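Local coordinates for protein hypothetic aldehyde deformylating oxygenase (Sulfolobus tokodaii, PDB 5V4T) that probably acts as an oxidoreductase of the ferritin-like diiron class, binding iron within a helical bundle, with aldehyde deformylating oxygenase activity, at residues V90-S95 and V163-E168. Residues are numbered along the deposited sequence; the frame is centred on the assembly and turned at random.
Sequences VEDFQS and VKRVEE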
loop_
_atom_site.group_PDB
_atom_site.type_symbol
_atom_site.label_atom_id
_atom_site.label_comp_id
_atom_site.label_asym_id
_atom_site.label_seq_id
_atom_site.Cartn_x
_atom_site.Cartn_y
_atom_site.Cartn_z
ATOM N N VAL A 90 8.917 5.302 9.664
ATOM C CA VAL A 90 9.888 4.956 10.702
ATOM C C VAL A 90 9.873 6.039 11.810
ATOM O O VAL A 90 9.808 5.728 13.033
ATOM C CB VAL A 90 11.287 4.780 10.095
ATOM C CG1 VAL A 90 12.351 4.728 11.197
ATOM C CG2 VAL A 90 11.341 3.539 9.230
ATOM N N GLU A 91 9.933 7.298 11.414
ATOM C CA GLU A 91 9.827 8.428 12.387
ATOM C C GLU A 91 8.550 8.366 13.222
ATOM O O GLU A 91 8.550 8.527 14.456
ATOM C CB GLU A 91 9.941 9.751 11.613
ATOM C CG GLU A 91 11.280 9.937 10.917
ATOM C CD GLU A 91 11.415 11.270 10.199
ATOM O OE1 GLU A 91 10.420 12.024 10.092
ATOM O OE2 GLU A 91 12.523 11.530 9.697
ATOM N N ASP A 92 7.429 8.086 12.572
ATOM C CA ASP A 92 6.172 7.954 13.264
ATOM C C ASP A 92 6.181 6.849 14.308
ATOM O O ASP A 92 5.628 7.043 15.385
ATOM C CB ASP A 92 5.020 7.753 12.279
ATOM C CG ASP A 92 4.656 9.067 11.528
ATOM O OD1 ASP A 92 5.119 10.169 11.972
ATOM O OD2 ASP A 92 3.946 8.982 10.510
ATOM N N PHE A 93 6.767 5.709 13.972
ATOM C CA PHE A 93 6.832 4.605 14.935
ATOM C C PHE A 93 7.613 4.975 16.195
ATOM O O PHE A 93 7.314 4.437 17.299
ATOM C CB PHE A 93 7.454 3.390 14.300
ATOM C CG PHE A 93 6.431 2.432 13.769
ATOM C CD1 PHE A 93 5.799 1.561 14.595
ATOM C CD2 PHE A 93 6.093 2.429 12.456
ATOM C CE1 PHE A 93 4.892 0.667 14.128
ATOM C CE2 PHE A 93 5.185 1.533 11.954
ATOM C CZ PHE A 93 4.541 0.657 12.795
ATOM N N GLN A 94 8.537 5.895 16.005
ATOM C CA GLN A 94 9.440 6.335 17.079
ATOM C C GLN A 94 8.909 7.560 17.774
ATOM O O GLN A 94 9.538 8.071 18.709
ATOM C CB GLN A 94 10.820 6.646 16.495
ATOM C CG GLN A 94 11.551 5.464 15.937
ATOM C CD GLN A 94 12.667 5.818 14.949
ATOM O OE1 GLN A 94 12.744 6.923 14.329
ATOM N NE2 GLN A 94 13.542 4.888 14.799
ATOM N N SER A 95 7.764 8.067 17.368
ATOM C CA SER A 95 7.227 9.275 17.931
ATOM C C SER A 95 6.375 9.016 19.131
ATOM O O SER A 95 5.892 7.909 19.441
ATOM C CB SER A 95 6.383 10.042 16.895
ATOM O OG SER A 95 5.160 9.325 16.630
ATOM N N VAL A 163 -7.703 14.019 11.029
ATOM C CA VAL A 163 -8.120 14.610 9.746
ATOM C C VAL A 163 -7.014 15.485 9.204
ATOM O O VAL A 163 -6.700 15.416 8.032
ATOM C CB VAL A 163 -9.455 15.351 9.882
ATOM C CG1 VAL A 163 -9.802 16.107 8.595
ATOM C CG2 VAL A 163 -10.564 14.415 10.236
ATOM N N LYS A 164 -6.437 16.384 10.056
ATOM C CA LYS A 164 -5.368 17.243 9.602
ATOM C C LYS A 164 -4.149 16.434 9.091
ATOM O O LYS A 164 -3.542 16.804 8.070
ATOM C CB LYS A 164 -4.970 18.242 10.693
ATOM C CG LYS A 164 -6.059 19.264 10.984
ATOM C CD LYS A 164 -5.698 20.211 12.128
ATOM C CE LYS A 164 -4.195 20.511 12.210
ATOM N NZ LYS A 164 -3.875 21.798 12.948
ATOM N N ARG A 165 -3.826 15.318 9.768
ATOM C CA ARG A 165 -2.786 14.435 9.304
ATOM C C ARG A 165 -3.050 13.897 7.916
ATOM O O ARG A 165 -2.111 13.874 7.050
ATOM C CB ARG A 165 -2.579 13.242 10.227
ATOM C CG ARG A 165 -1.909 13.559 11.545
ATOM C CD ARG A 165 -0.419 13.495 11.492
ATOM N NE ARG A 165 0.052 12.161 11.195
ATOM C CZ ARG A 165 1.295 11.889 10.908
ATOM N NH1 ARG A 165 2.219 12.867 10.971
ATOM N NH2 ARG A 165 1.667 10.658 10.654
ATOM N N VAL A 166 -4.267 13.414 7.704
ATOM C CA VAL A 166 -4.661 12.876 6.402
ATOM C C VAL A 166 -4.452 13.960 5.345
ATOM O O VAL A 166 -3.896 13.715 4.289
ATOM C CB VAL A 166 -6.071 12.267 6.399
ATOM C CG1 VAL A 166 -6.481 11.854 5.000
ATOM C CG2 VAL A 166 -6.086 11.059 7.321
ATOM N N GLU A 167 -4.961 15.151 5.638
ATOM C CA GLU A 167 -4.855 16.267 4.714
ATOM C C GLU A 167 -3.386 16.615 4.423
ATOM O O GLU A 167 -3.005 16.948 3.272
ATOM C CB GLU A 167 -5.656 17.453 5.249
ATOM C CG GLU A 167 -7.150 17.177 5.240
ATOM C CD GLU A 167 -8.031 18.193 5.943
ATOM O OE1 GLU A 167 -7.585 18.892 6.863
ATOM O OE2 GLU A 167 -9.227 18.217 5.609
ATOM N N GLU A 168 -2.518 16.549 5.432
ATOM C CA GLU A 168 -1.122 16.918 5.254
ATOM C C GLU A 168 -0.350 15.954 4.435
ATOM O O GLU A 168 0.506 16.341 3.668
ATOM C CB GLU A 168 -0.449 17.131 6.629
ATOM C CG GLU A 168 -1.069 18.359 7.285
ATOM C CD GLU A 168 -0.630 18.569 8.718
ATOM O OE1 GLU A 168 0.201 17.751 9.204
ATOM O OE2 GLU A 168 -1.187 19.524 9.335
HETATM O O HOH W 1 4.903 12.203 10.271
#
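Asp-92, in the last turn of helix 80-93, and Arg-165, on helix 159-179, face each other with their CA atoms 11.7 Å apart, the closest CA pair between segments 90-95 and 163-168. Both helices belong to the all-helical, ferritin-like fold, and at this separation a long arginine and a short aspartate side chain together span the gap, beside helix 98-128 and away from the iron site. The two chains reach in from opposite directions and join in a salt bridge, NH2 of Arg-165 donating to OD2 of Asp-92 at 2.8 Å. The bond is bent, with an N-H...O angle of 141°. OD2 lies at the edge of the guanidinium, close to its plane, whereas NH2 approaches from above the carboxylate plane; the two flat groups are turned 66° apart, so they do not form the coplanar two-pronged pair. Instead a water completes the link, donating to OD1 of Asp-92 at 2.7 Å and accepting from NH1 of Arg-165 at 2.9 Å, again at the guanidinium edge. Bends at its second and third torsions (chi2 -88°) fold the arginine chain and bring the head group to helix 98-128, where Thr-104 OG1 bonds NE and the carbonyl of Asn-101 takes a second bond from NH2. Arg-105 on the same helix forms a salt bridge with OD2, which thus meets two arginines, probably favouring the charged form of this buried carboxylate. With Asp-92 replaced by alanine, both arginines are likely to lose a shared counter-charge, and the bridging water its OD1 acceptor. In the same segment, Asp-92 O accepts from both Ser-95 N, at 3.1 Å, and Ser-95 OG, at 2.6 Å.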